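Local structure of geranyltranstransferase (Thermotoga neapolitana, 4WK5) at residues L63-G68 with E76-V81; E69-E74 with L199-D204; A153-L158 with Y182-G187; I173-V178 with K250-Q255; F219-D224 with K258-K263. The protein probably acts as a magnesium-dependent prenyltransferase of isoprenoid biosynthesis, lengthening isoprenyl diphosphate chains as other polyprenyl synthases do. All coordinates share one frame; numbering follows the deposited sequence. Where two conformers were deposited one is given.

Contact 1 (L63-G68 with E76-V81); sequences LVLTVG and ERLVDV
The carbonyl O of Val64 takes the helical hydrogen bond of Gly68 N at 3.0 Å, and Leu78 of the partner helix lays its CD1 methyl against the same oxygen, Leu78 CD1 to Val64 O being 3.6 Å. No polar bond crosses here; Leu78 does most of the joining. With its CG anti to the backbone N (chi1 -153°), its two methyls reach Gly68. CD2 comes down on the bare backbone of the glycine, Leu78 CD2 lying 3.5 Å from Gly68 CA, a close fit that the missing side chain allows. On the flank, Leu65 brings its CD2 over the branch point, 3.9 Å from Leu78 CG, while Val79 lies at the margin. Helices 59-70 and 75-96 form a helical hairpin of the all-alpha isoprenoid synthase fold; the short segments 63-68 and 76-81 run roughly antiparallel, at 152°, their axes 9.0 Å apart. Further along, Val64 and Val81 meet at about a right angle through their CG1 methyls, Val64 CG1 to Val81 CG1 measuring 4.0 Å. Helix 23-36 sits against Leu65 through Ile28, and its Arg31 forms salt bridges with Glu76 and Asp80.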
# COMPACT_ATOMS: atom_id res chain seq x y z
N LEU A 63 6.83 19.80 7.64
CA LEU A 63 6.03 20.71 6.83
C LEU A 63 4.54 20.60 7.16
O LEU A 63 3.85 21.61 7.28
CB LEU A 63 6.28 20.45 5.34
CG LEU A 63 5.63 21.33 4.29
CD1 LEU A 63 6.14 22.77 4.43
CD2 LEU A 63 5.97 20.75 2.91
N VAL A 64 4.04 19.37 7.32
CA VAL A 64 2.65 19.19 7.74
C VAL A 64 2.39 19.92 9.06
O VAL A 64 1.39 20.64 9.20
CB VAL A 64 2.30 17.70 7.88
CG1 VAL A 64 0.90 17.54 8.47
CG2 VAL A 64 2.41 17.01 6.51
N LEU A 65 3.29 19.77 10.03
CA LEU A 65 3.10 20.42 11.32
C LEU A 65 3.20 21.94 11.24
O LEU A 65 2.45 22.64 11.92
CB LEU A 65 4.12 19.90 12.34
CG LEU A 65 3.96 18.43 12.74
CD1 LEU A 65 4.87 18.11 13.92
CD2 LEU A 65 2.51 18.13 13.08
N THR A 66 4.11 22.46 10.42
CA THR A 66 4.26 23.92 10.37
C THR A 66 3.10 24.57 9.62
O THR A 66 2.59 25.60 10.05
CB THR A 66 5.60 24.35 9.74
OG1 THR A 66 5.58 24.11 8.33
CG2 THR A 66 6.77 23.60 10.41
N VAL A 67 2.66 23.96 8.52
CA VAL A 67 1.53 24.49 7.77
C VAL A 67 0.28 24.43 8.64
O VAL A 67 -0.50 25.39 8.73
CB VAL A 67 1.29 23.73 6.46
CG1 VAL A 67 -0.02 24.17 5.81
CG2 VAL A 67 2.46 23.95 5.49
N GLY A 68 0.08 23.29 9.29
CA GLY A 68 -1.07 23.12 10.17
C GLY A 68 -1.07 24.11 11.32
O GLY A 68 -2.12 24.64 11.69
N GLU A 76 -3.41 17.02 17.22
CA GLU A 76 -3.49 15.55 17.23
C GLU A 76 -3.72 14.94 15.85
O GLU A 76 -3.00 14.03 15.44
CB GLU A 76 -4.59 15.09 18.19
CG GLU A 76 -4.75 13.57 18.27
CD GLU A 76 -3.43 12.84 18.48
OE1 GLU A 76 -2.59 13.31 19.27
OE2 GLU A 76 -3.24 11.77 17.85
N ARG A 77 -4.73 15.44 15.15
CA ARG A 77 -5.02 14.99 13.79
C ARG A 77 -3.87 15.35 12.85
O ARG A 77 -3.59 14.63 11.90
CB ARG A 77 -6.33 15.58 13.28
CG ARG A 77 -7.58 15.01 13.94
CD ARG A 77 -8.84 15.43 13.18
NE ARG A 77 -9.81 14.34 13.10
CZ ARG A 77 -10.99 14.35 13.72
NH1 ARG A 77 -11.82 13.32 13.58
NH2 ARG A 77 -11.35 15.39 14.46
N LEU A 78 -3.22 16.47 13.14
CA LEU A 78 -2.08 16.92 12.34
C LEU A 78 -0.92 15.93 12.50
O LEU A 78 -0.26 15.56 11.52
CB LEU A 78 -1.66 18.33 12.77
CG LEU A 78 -0.97 19.30 11.82
CD1 LEU A 78 -1.80 19.57 10.58
CD2 LEU A 78 -0.67 20.59 12.57
N VAL A 79 -0.67 15.50 13.73
CA VAL A 79 0.42 14.56 14.01
C VAL A 79 0.19 13.25 13.25
O VAL A 79 1.13 12.70 12.67
CB VAL A 79 0.56 14.28 15.52
CG1 VAL A 79 1.47 13.08 15.77
CG2 VAL A 79 1.07 15.53 16.24
N ASP A 80 -1.05 12.76 13.25
CA ASP A 80 -1.42 11.56 12.51
C ASP A 80 -1.07 11.64 11.03
O ASP A 80 -0.48 10.70 10.47
CB ASP A 80 -2.92 11.27 12.65
CG ASP A 80 -3.29 10.78 14.03
OD1 ASP A 80 -2.40 10.29 14.75
OD2 ASP A 80 -4.48 10.89 14.38
N VAL A 81 -1.43 12.76 10.40
CA VAL A 81 -1.14 13.01 8.99
C VAL A 81 0.37 13.09 8.78
O VAL A 81 0.90 12.48 7.85
CB VAL A 81 -1.81 14.32 8.48
CG1 VAL A 81 -1.40 14.62 7.04
CG2 VAL A 81 -3.32 14.20 8.59

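Contact 2 (E69-E74 with L199-D204); sequences EDIGVE and LLKGLD
Ile71 and Val73 both pack on Lys201 where two helices end, each in a Schellman motif with a left-handed glycine, Gly72 closing helix 59-70 and Gly202 closing helix 175-201. Lys201 CB packs on Val73 CG2 at 3.7 Å. Beside it comes Ile71, whose CG1 is wedged between the backbone N and C (chi1 64°); the extended chi2 then takes CD1 outward to Lys201 CB, 3.9 Å away. Ile71 CD1 also brushes Leu203 CD1. Behind this, Val73 turns CG1 onto Leu200, the two side chains set crosswise, with Val73 CG1 to Leu200 CD1 at 4.0 Å; Leu78 and Val81 of helix 75-96 back this apolar side. Lys201 starts with CG anti to its backbone N, bends once at chi2 (65°) and then runs straight, which takes its chain past the loop carbonyls with Lys201 CE 3.2 Å from Ile71 O. Glu74 brings its carboxylate into the neighbourhood of the ammonium without a close pairing. The tip itself donates to the loop: Lys201 NZ lies 2.9 Å from Gly72 O, above the carbonyl plane and at 126° to the C=O bond.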
# COMPACT_ATOMS: atom_id res chain seq x y z
N GLU A 69 0.09 24.36 11.91
CA GLU A 69 0.15 25.31 13.01
C GLU A 69 -0.14 26.72 12.49
O GLU A 69 -0.80 27.51 13.17
CB GLU A 69 1.51 25.27 13.71
CG GLU A 69 1.52 26.07 15.01
CD GLU A 69 2.86 26.06 15.71
OE1 GLU A 69 3.82 25.52 15.13
OE2 GLU A 69 2.96 26.59 16.84
N ASP A 70 0.33 27.03 11.29
CA ASP A 70 0.09 28.34 10.70
C ASP A 70 -1.40 28.63 10.48
O ASP A 70 -1.82 29.78 10.57
CB ASP A 70 0.83 28.48 9.36
CG ASP A 70 2.27 28.94 9.53
OD1 ASP A 70 2.60 29.56 10.57
OD2 ASP A 70 3.07 28.71 8.60
N ILE A 71 -2.20 27.61 10.21
CA ILE A 71 -3.61 27.86 9.91
C ILE A 71 -4.54 27.40 11.04
O ILE A 71 -5.77 27.39 10.88
CB ILE A 71 -4.05 27.20 8.58
CG1 ILE A 71 -3.96 25.67 8.66
CG2 ILE A 71 -3.22 27.75 7.42
CD1 ILE A 71 -4.52 24.99 7.44
N GLY A 72 -3.96 27.03 12.17
CA GLY A 72 -4.72 26.71 13.37
C GLY A 72 -5.38 25.34 13.40
O GLY A 72 -6.48 25.19 13.92
N VAL A 73 -4.70 24.34 12.85
CA VAL A 73 -5.22 22.98 12.92
C VAL A 73 -4.83 22.35 14.26
O VAL A 73 -3.71 22.51 14.74
CB VAL A 73 -4.71 22.10 11.76
CG1 VAL A 73 -5.01 20.64 12.01
CG2 VAL A 73 -5.32 22.56 10.44
N GLU A 74 -5.80 21.66 14.84
CA GLU A 74 -5.63 20.85 16.04
C GLU A 74 -4.44 19.90 15.90
O GLU A 74 -4.34 19.18 14.91
CB GLU A 74 -6.90 20.04 16.33
CG GLU A 74 -7.65 19.49 15.10
CD GLU A 74 -8.38 20.55 14.26
OE1 GLU A 74 -8.29 21.75 14.58
OE2 GLU A 74 -9.03 20.15 13.27
N LEU A 199 -7.31 20.69 4.29
CA LEU A 199 -8.48 19.81 4.33
C LEU A 199 -8.98 19.65 5.77
O LEU A 199 -10.19 19.72 6.02
CB LEU A 199 -8.15 18.43 3.74
CG LEU A 199 -8.26 18.33 2.21
CD1 LEU A 199 -7.59 17.06 1.68
CD2 LEU A 199 -9.72 18.40 1.77
N LEU A 200 -8.06 19.44 6.70
CA LEU A 200 -8.41 19.29 8.11
C LEU A 200 -9.11 20.54 8.66
O LEU A 200 -9.98 20.43 9.53
CB LEU A 200 -7.17 18.99 8.95
CG LEU A 200 -6.45 17.68 8.62
CD1 LEU A 200 -5.29 17.44 9.57
CD2 LEU A 200 -7.43 16.54 8.71
N LYS A 201 -8.73 21.71 8.15
CA LYS A 201 -9.25 22.99 8.64
C LYS A 201 -10.51 23.41 7.88
O LYS A 201 -11.22 24.32 8.31
CB LYS A 201 -8.17 24.07 8.54
CG LYS A 201 -8.50 25.38 9.26
CD LYS A 201 -8.60 25.18 10.76
CE LYS A 201 -8.83 26.49 11.49
NZ LYS A 201 -8.96 26.27 12.96
N GLY A 202 -10.77 22.76 6.75
CA GLY A 202 -11.92 23.10 5.93
C GLY A 202 -11.69 24.26 4.99
O GLY A 202 -12.64 24.86 4.48
N LEU A 203 -10.43 24.60 4.76
CA LEU A 203 -10.06 25.67 3.84
C LEU A 203 -9.77 25.13 2.44
O LEU A 203 -9.32 24.00 2.29
CB LEU A 203 -8.85 26.44 4.37
CG LEU A 203 -8.91 26.90 5.82
CD1 LEU A 203 -7.59 27.52 6.25
CD2 LEU A 203 -10.05 27.89 6.01
N ASP A 204 -10.03 25.94 1.42
CA ASP A 204 -9.77 25.54 0.03
C ASP A 204 -8.27 25.30 -0.19
O ASP A 204 -7.45 26.14 0.19
CB ASP A 204 -10.28 26.60 -0.94
CG ASP A 204 -10.22 26.15 -2.38
OD1 ASP A 204 -11.12 25.38 -2.79
OD2 ASP A 204 -9.29 26.56 -3.10

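Contact 3 (A153-L158 with Y182-G187); sequences AYKLLL and YSFKTG
Leu156 and Lys185 bring their CA atoms within 4.6 Å where segments 153-158 and 182-187 cross at 120°, their axes only 6.9 Å apart. At that spacing side chains press directly on backbone. Leu156 turns CD2 onto two successive carbonyls, 3.2 Å from Phe184 O and equally near Lys185 O, while its CA-H points at Phe184 O as well, with Leu156 CA to Phe184 O at 3.4 Å. In return, the CB of Phe184 sits 3.5 Å from Lys155 O. Two residues of the other helix meet the ring: Lys155 passes its CD over one face, and Leu158 CB comes up at the edge, 3.9 Å from Phe184 CD2. Helix 175-201 widens here into a pi-type turn, Tyr182 O accepting from both Thr186 N and Gly187 N. The crossing of helices 143-166 and 175-201 belongs to the all-alpha isoprenoid synthase fold, and the Lys185-Thr186 sequence in this turn resembles the Lys-Thr pair of the family. A water bridges the two helices, donating to Leu156 O and Lys185 O at 2.8 Å each. Lys185 directs its ammonium to Glu160 in a salt bridge, and Thr186 bonds to Gln220. Phe40 of the second subunit meets the Phe184 ring with planes about 75° apart and also packs on Leu158.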
# COMPACT_ATOMS: atom_id res chain seq x y z
N ALA A 153 -0.65 8.60 -3.32
CA ALA A 153 0.16 7.39 -3.28
C ALA A 153 0.34 6.81 -4.67
O ALA A 153 1.43 6.41 -5.06
CB ALA A 153 -0.50 6.35 -2.35
N TYR A 154 -0.77 6.72 -5.42
CA TYR A 154 -0.69 6.15 -6.74
C TYR A 154 0.15 7.03 -7.68
O TYR A 154 0.93 6.51 -8.47
CB TYR A 154 -2.08 5.93 -7.31
CG TYR A 154 -2.05 5.12 -8.58
CD1 TYR A 154 -1.63 3.79 -8.57
CD2 TYR A 154 -2.41 5.69 -9.80
CE1 TYR A 154 -1.58 3.04 -9.75
CE2 TYR A 154 -2.37 4.95 -10.97
CZ TYR A 154 -1.95 3.63 -10.94
OH TYR A 154 -1.92 2.89 -12.10
N LYS A 155 -0.02 8.35 -7.60
CA LYS A 155 0.84 9.27 -8.36
C LYS A 155 2.33 9.08 -8.06
O LYS A 155 3.17 9.05 -8.96
CB LYS A 155 0.45 10.72 -8.08
CG LYS A 155 -0.71 11.21 -8.94
CD LYS A 155 -0.84 12.73 -8.87
CE LYS A 155 -2.01 13.23 -9.71
NZ LYS A 155 -2.34 14.66 -9.43
N LEU A 156 2.66 8.94 -6.78
CA LEU A 156 4.04 8.72 -6.37
C LEU A 156 4.61 7.43 -6.98
O LEU A 156 5.76 7.41 -7.44
CB LEU A 156 4.12 8.71 -4.83
CG LEU A 156 3.87 10.10 -4.21
CD1 LEU A 156 3.53 9.97 -2.72
CD2 LEU A 156 5.06 11.06 -4.41
N LEU A 157 3.78 6.39 -7.03
CA LEU A 157 4.21 5.11 -7.60
C LEU A 157 4.46 5.28 -9.11
O LEU A 157 5.46 4.80 -9.62
CB LEU A 157 3.16 4.05 -7.33
CG LEU A 157 3.43 2.59 -7.76
CD1 LEU A 157 3.09 2.34 -9.23
CD2 LEU A 157 4.86 2.19 -7.45
N LEU A 158 3.54 5.97 -9.80
CA LEU A 158 3.72 6.19 -11.23
C LEU A 158 4.99 7.00 -11.47
O LEU A 158 5.72 6.74 -12.42
CB LEU A 158 2.52 6.92 -11.84
CG LEU A 158 1.20 6.13 -11.88
CD1 LEU A 158 0.10 7.05 -12.37
CD2 LEU A 158 1.32 4.91 -12.79
N TYR A 182 9.20 14.32 -12.12
CA TYR A 182 9.53 15.00 -10.86
C TYR A 182 8.25 15.34 -10.12
O TYR A 182 8.15 15.20 -8.91
CB TYR A 182 10.34 16.27 -11.09
CG TYR A 182 11.83 16.03 -11.28
CD1 TYR A 182 12.30 14.97 -12.04
CD2 TYR A 182 12.76 16.90 -10.71
CE1 TYR A 182 13.65 14.75 -12.20
CE2 TYR A 182 14.11 16.69 -10.87
CZ TYR A 182 14.55 15.62 -11.62
OH TYR A 182 15.90 15.41 -11.78
N SER A 183 7.28 15.85 -10.87
CA SER A 183 6.01 16.24 -10.29
C SER A 183 5.31 15.08 -9.61
O SER A 183 4.77 15.22 -8.52
CB SER A 183 5.10 16.82 -11.37
OG SER A 183 3.79 17.03 -10.87
N PHE A 184 5.34 13.92 -10.26
CA PHE A 184 4.70 12.73 -9.71
C PHE A 184 5.51 12.10 -8.58
O PHE A 184 4.97 11.73 -7.53
CB PHE A 184 4.47 11.68 -10.79
CG PHE A 184 3.21 11.88 -11.61
CD1 PHE A 184 2.64 13.13 -11.74
CD2 PHE A 184 2.59 10.79 -12.20
CE1 PHE A 184 1.48 13.30 -12.49
CE2 PHE A 184 1.43 10.96 -12.95
CZ PHE A 184 0.87 12.21 -13.10
N LYS A 185 6.82 11.95 -8.80
CA LYS A 185 7.65 11.18 -7.87
C LYS A 185 7.94 11.89 -6.56
O LYS A 185 8.09 11.25 -5.50
CB LYS A 185 8.96 10.80 -8.57
CG LYS A 185 9.95 10.02 -7.73
CD LYS A 185 11.34 10.10 -8.37
CE LYS A 185 12.43 9.57 -7.46
NZ LYS A 185 12.23 8.14 -7.13
N THR A 186 8.04 13.22 -6.62
CA THR A 186 8.42 14.03 -5.46
C THR A 186 7.38 15.12 -5.17
O THR A 186 7.00 15.34 -4.01
CB THR A 186 9.80 14.68 -5.68
OG1 THR A 186 10.75 13.64 -5.96
CG2 THR A 186 10.24 15.46 -4.43
N GLY A 187 6.92 15.79 -6.22
CA GLY A 187 5.95 16.86 -6.07
C GLY A 187 4.66 16.44 -5.39
O GLY A 187 4.14 17.17 -4.53
O HOH W 1 7.67 8.48 -5.63

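Contact 4 (I173-V178 with K250-Q255); sequences ISVEMV and KKMGVQ
Lys251 reaches from helix 248-274 across Val175 and Val178 to the loop that leads into helix 175-201. Its CB stands near the CG2 methyl of Val175, at the outer limit of contact. CG turns beside the backbone N, and there it meets the buried Val178, Lys251 CG lying 3.9 Å from Val178 CG2. Two successive bends, chi2 -63° and chi3 -55°, fold the chain back over the start of the partner helix. CD now approaches the carbonyl of Ile173. Lys251 CE comes closer still, 3.3 Å from Ile173 O, and also passes over Val175 N at 4.1 Å. The tip completes the path: Lys251 NZ donates to Ile173 O over 2.7 Å, at 172° and so nearly along the C=O axis. The same ammonium has a second backbone acceptor in Glu170 O, which ties the lysine to two carbonyls of the loop between helices 143-166 and 175-201. Next to the lysine, Met252 brings its CG to Val175 CG2 at 4.0 Å, the two side chains roughly perpendicular, just before Gly253, where helix 248-274 kinks. Leu248 packs on both valines and extends this apolar floor. On the loop side Ser174 accepts from Met177 N through its OG at 3.1 Å. The arrangement is that of a serine N-cap at the start of a long helix, with a lysine from a neighbouring helix bonded to the carbonyl just ahead of the cap.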
# COMPACT_ATOMS: atom_id res chain seq x y z
N ILE A 173 13.82 10.83 -24.04
CA ILE A 173 12.86 11.39 -23.09
C ILE A 173 12.93 12.92 -23.12
O ILE A 173 14.01 13.49 -23.01
CB ILE A 173 13.10 10.88 -21.66
CG1 ILE A 173 13.16 9.34 -21.62
CG2 ILE A 173 12.01 11.38 -20.72
CD1 ILE A 173 11.89 8.66 -22.09
N SER A 174 11.78 13.56 -23.28
CA SER A 174 11.71 15.02 -23.38
C SER A 174 11.84 15.66 -22.01
O SER A 174 11.60 15.02 -20.99
CB SER A 174 10.39 15.44 -24.03
OG SER A 174 9.29 15.19 -23.17
N VAL A 175 12.22 16.94 -21.99
CA VAL A 175 12.33 17.65 -20.72
C VAL A 175 10.96 17.70 -20.05
O VAL A 175 10.85 17.62 -18.82
CB VAL A 175 12.92 19.07 -20.90
CG1 VAL A 175 12.07 19.90 -21.85
CG2 VAL A 175 13.09 19.76 -19.56
N GLU A 176 9.91 17.80 -20.86
CA GLU A 176 8.55 17.84 -20.33
C GLU A 176 8.20 16.54 -19.59
O GLU A 176 7.57 16.57 -18.53
CB GLU A 176 7.55 18.10 -21.46
CG GLU A 176 7.59 19.52 -22.05
CD GLU A 176 8.76 19.76 -23.00
OE1 GLU A 176 9.23 20.92 -23.09
OE2 GLU A 176 9.21 18.80 -23.67
N MET A 177 8.61 15.41 -20.15
CA MET A 177 8.35 14.13 -19.52
C MET A 177 9.17 14.00 -18.24
O MET A 177 8.72 13.42 -17.25
CB MET A 177 8.64 12.96 -20.47
CG MET A 177 7.67 12.88 -21.65
SD MET A 177 7.89 11.43 -22.70
CE MET A 177 9.34 11.85 -23.61
N VAL A 178 10.39 14.55 -18.25
CA VAL A 178 11.20 14.46 -17.04
C VAL A 178 10.59 15.33 -15.94
O VAL A 178 10.51 14.91 -14.78
CB VAL A 178 12.67 14.85 -17.31
CG1 VAL A 178 13.47 14.86 -16.01
CG2 VAL A 178 13.28 13.85 -18.28
N LYS A 250 20.59 16.69 -16.13
CA LYS A 250 21.03 16.11 -17.40
C LYS A 250 20.37 16.77 -18.61
O LYS A 250 21.03 17.04 -19.61
CB LYS A 250 20.76 14.61 -17.43
CG LYS A 250 21.73 13.79 -16.61
CD LYS A 250 21.52 12.30 -16.85
CE LYS A 250 22.36 11.46 -15.91
NZ LYS A 250 22.09 10.01 -16.13
N LYS A 251 19.06 17.01 -18.53
CA LYS A 251 18.32 17.56 -19.66
C LYS A 251 18.55 19.05 -19.88
O LYS A 251 18.62 19.53 -21.02
CB LYS A 251 16.81 17.32 -19.48
CG LYS A 251 16.41 15.86 -19.38
CD LYS A 251 16.72 15.09 -20.65
CE LYS A 251 16.09 15.73 -21.88
NZ LYS A 251 16.28 14.88 -23.10
N MET A 252 18.66 19.80 -18.79
CA MET A 252 18.70 21.26 -18.87
C MET A 252 20.11 21.81 -18.70
O MET A 252 20.38 22.97 -19.05
CB MET A 252 17.79 21.86 -17.80
CG MET A 252 16.34 21.41 -17.91
SD MET A 252 15.32 22.08 -16.59
CE MET A 252 15.31 23.82 -17.02
N GLY A 253 21.01 20.99 -18.17
CA GLY A 253 22.31 21.47 -17.75
C GLY A 253 22.21 22.08 -16.36
O GLY A 253 21.12 22.40 -15.90
N VAL A 254 23.35 22.26 -15.71
CA VAL A 254 23.39 22.72 -14.32
C VAL A 254 22.80 24.13 -14.14
O VAL A 254 22.01 24.36 -13.23
CB VAL A 254 24.83 22.70 -13.76
CG1 VAL A 254 24.89 23.40 -12.41
CG2 VAL A 254 25.34 21.26 -13.63
N GLN A 255 23.17 25.06 -15.02
CA GLN A 255 22.72 26.45 -14.86
C GLN A 255 21.20 26.59 -14.99
O GLN A 255 20.56 27.20 -14.14
CB GLN A 255 23.40 27.37 -15.88
CG GLN A 255 23.12 28.85 -15.65
CD GLN A 255 23.79 29.75 -16.67
OE1 GLN A 255 24.26 29.29 -17.72
NE2 GLN A 255 23.84 31.04 -16.37

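Contact 5 (F219-D224 with K258-K263); sequences FQIYDD and KQLADK
Tyr222 reaches across to helix 248-274 with its ring lying over Ala261 and its hydroxyl pointing at Asp262. With CG beside the backbone N, the ring projects toward the partner helix and offers one face to the alanine methyl: Ala261 CB stands 3.9 Å from the centroid of the Tyr222 ring, 24° off the normal, a CH-pi contact shifted toward the rim. The carboxylate comes in at the edge, near the ring plane, and the two flat groups are turned 44° against each other. Tyr222 OH donates to Asp262 OD1 over a short 2.6 Å, to the anti lone pair. The other oxygen is occupied within its own helix: Lys258 NZ, one turn earlier, forms a salt bridge to Asp262 OD2 at 3.0 Å on the syn side. Those two bonds hold both ends of the carboxylate and would tend to fix its rotation. Ile221 shares the alanine, setting CG2 against the methyl at 3.7 Å from Ala261 CB and sending CD1 on to Leu260 CD2. Asp223 and Asp224 follow Tyr222 in the sequence and belong to the second aspartate-rich motif, which in this family probably binds magnesium. Segments 219-224 and 258-263 run largely antiparallel, at 142°. Helix 175-201 approaches Ile221 through Tyr182, and Lys288 of helix 278-289 touches both Tyr222 and Asp262.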
# COMPACT_ATOMS: atom_id res chain seq x y z
N PHE A 219 12.86 20.86 -4.89
CA PHE A 219 13.52 20.00 -3.91
C PHE A 219 14.30 18.88 -4.60
O PHE A 219 15.46 18.61 -4.25
CB PHE A 219 12.47 19.43 -2.94
CG PHE A 219 13.04 18.71 -1.74
CD1 PHE A 219 13.37 19.40 -0.59
CD2 PHE A 219 13.20 17.33 -1.76
CE1 PHE A 219 13.87 18.75 0.52
CE2 PHE A 219 13.70 16.66 -0.65
CZ PHE A 219 14.04 17.37 0.49
N GLN A 220 13.69 18.23 -5.58
CA GLN A 220 14.35 17.13 -6.28
C GLN A 220 15.54 17.63 -7.11
O GLN A 220 16.57 16.97 -7.18
CB GLN A 220 13.37 16.35 -7.16
CG GLN A 220 13.98 15.07 -7.77
CD GLN A 220 12.97 14.14 -8.44
OE1 GLN A 220 11.76 14.26 -8.24
NE2 GLN A 220 13.48 13.21 -9.24
N ILE A 221 15.40 18.81 -7.72
CA ILE A 221 16.51 19.39 -8.50
C ILE A 221 17.68 19.71 -7.59
O ILE A 221 18.83 19.42 -7.92
CB ILE A 221 16.09 20.68 -9.25
CG1 ILE A 221 15.05 20.36 -10.32
CG2 ILE A 221 17.32 21.37 -9.87
CD1 ILE A 221 14.36 21.58 -10.88
N TYR A 222 17.40 20.30 -6.44
CA TYR A 222 18.45 20.61 -5.48
C TYR A 222 19.16 19.33 -5.05
O TYR A 222 20.37 19.31 -4.89
CB TYR A 222 17.91 21.35 -4.26
CG TYR A 222 17.55 22.79 -4.51
CD1 TYR A 222 18.32 23.60 -5.34
CD2 TYR A 222 16.43 23.35 -3.92
CE1 TYR A 222 17.98 24.94 -5.56
CE2 TYR A 222 16.09 24.67 -4.13
CZ TYR A 222 16.86 25.46 -4.95
OH TYR A 222 16.49 26.77 -5.15
N ASP A 223 18.39 18.25 -4.87
CA ASP A 223 18.99 16.95 -4.56
C ASP A 223 19.89 16.46 -5.69
O ASP A 223 20.99 15.93 -5.44
CB ASP A 223 17.91 15.91 -4.27
CG ASP A 223 18.49 14.53 -4.01
OD1 ASP A 223 18.87 14.26 -2.86
OD2 ASP A 223 18.57 13.73 -4.96
N ASP A 224 19.43 16.63 -6.93
CA ASP A 224 20.23 16.30 -8.11
C ASP A 224 21.57 17.02 -8.08
O ASP A 224 22.62 16.42 -8.36
CB ASP A 224 19.52 16.69 -9.40
CG ASP A 224 18.27 15.89 -9.66
OD1 ASP A 224 18.12 14.78 -9.10
OD2 ASP A 224 17.45 16.38 -10.46
N LYS A 258 19.29 24.75 -12.06
CA LYS A 258 19.35 25.50 -10.81
C LYS A 258 18.45 26.74 -10.89
O LYS A 258 17.77 27.09 -9.92
CB LYS A 258 20.78 25.92 -10.48
CG LYS A 258 20.90 26.73 -9.19
CD LYS A 258 22.34 26.90 -8.74
CE LYS A 258 22.40 27.56 -7.38
NZ LYS A 258 21.92 28.97 -7.41
N GLN A 259 18.43 27.39 -12.05
CA GLN A 259 17.58 28.56 -12.27
C GLN A 259 16.12 28.21 -12.09
O GLN A 259 15.35 28.99 -11.50
CB GLN A 259 17.80 29.15 -13.66
CG GLN A 259 18.82 30.27 -13.73
CD GLN A 259 19.04 30.74 -15.15
OE1 GLN A 259 18.19 30.54 -16.02
NE2 GLN A 259 20.19 31.37 -15.39
N LEU A 260 15.72 27.06 -12.62
CA LEU A 260 14.34 26.59 -12.48
C LEU A 260 14.00 26.33 -11.02
O LEU A 260 12.94 26.75 -10.54
CB LEU A 260 14.10 25.33 -13.31
CG LEU A 260 12.65 24.84 -13.35
CD1 LEU A 260 11.76 25.91 -13.96
CD2 LEU A 260 12.54 23.53 -14.11
N ALA A 261 14.89 25.64 -10.33
CA ALA A 261 14.69 25.32 -8.92
C ALA A 261 14.60 26.59 -8.09
O ALA A 261 13.72 26.73 -7.23
CB ALA A 261 15.80 24.41 -8.41
N ASP A 262 15.50 27.53 -8.36
CA ASP A 262 15.49 28.79 -7.63
C ASP A 262 14.20 29.55 -7.87
O ASP A 262 13.64 30.14 -6.95
CB ASP A 262 16.69 29.66 -8.03
CG ASP A 262 18.01 29.14 -7.47
OD1 ASP A 262 18.00 28.33 -6.52
OD2 ASP A 262 19.07 29.59 -7.97
N LYS A 263 13.72 29.53 -9.11
CA LYS A 263 12.51 30.26 -9.48
C LYS A 263 11.30 29.72 -8.73
O LYS A 263 10.52 30.49 -8.16
CB LYS A 263 12.25 30.19 -10.98
CG LYS A 263 11.00 30.94 -11.41
CD LYS A 263 10.71 30.82 -12.90
CE LYS A 263 10.15 29.45 -13.25
NZ LYS A 263 9.93 29.29 -14.72

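Contacts 1 and 3 lie in buried parts of the fold, whereas contacts 2, 4 and 5 are only partly buried. Helix 175-201 runs through contacts 2, 3 and 4: its start is held in contact 4, its pi-type turn in contact 3 and its end in contact 2. The centres of contacts 2 and 4 are about 36 Å apart. Contacts 1 and 2 share helix 59-70 and touch through Val73 and Leu78; contacts 4 and 5 share helix 248-274 and meet at Met252 and Leu260. The chemistry follows place: contact 1 is apolar, contact 3 pairs carbonyls with methyls and a water, and the outer ones add lysine-to-carbonyl or tyrosine-to-carboxylate bonds.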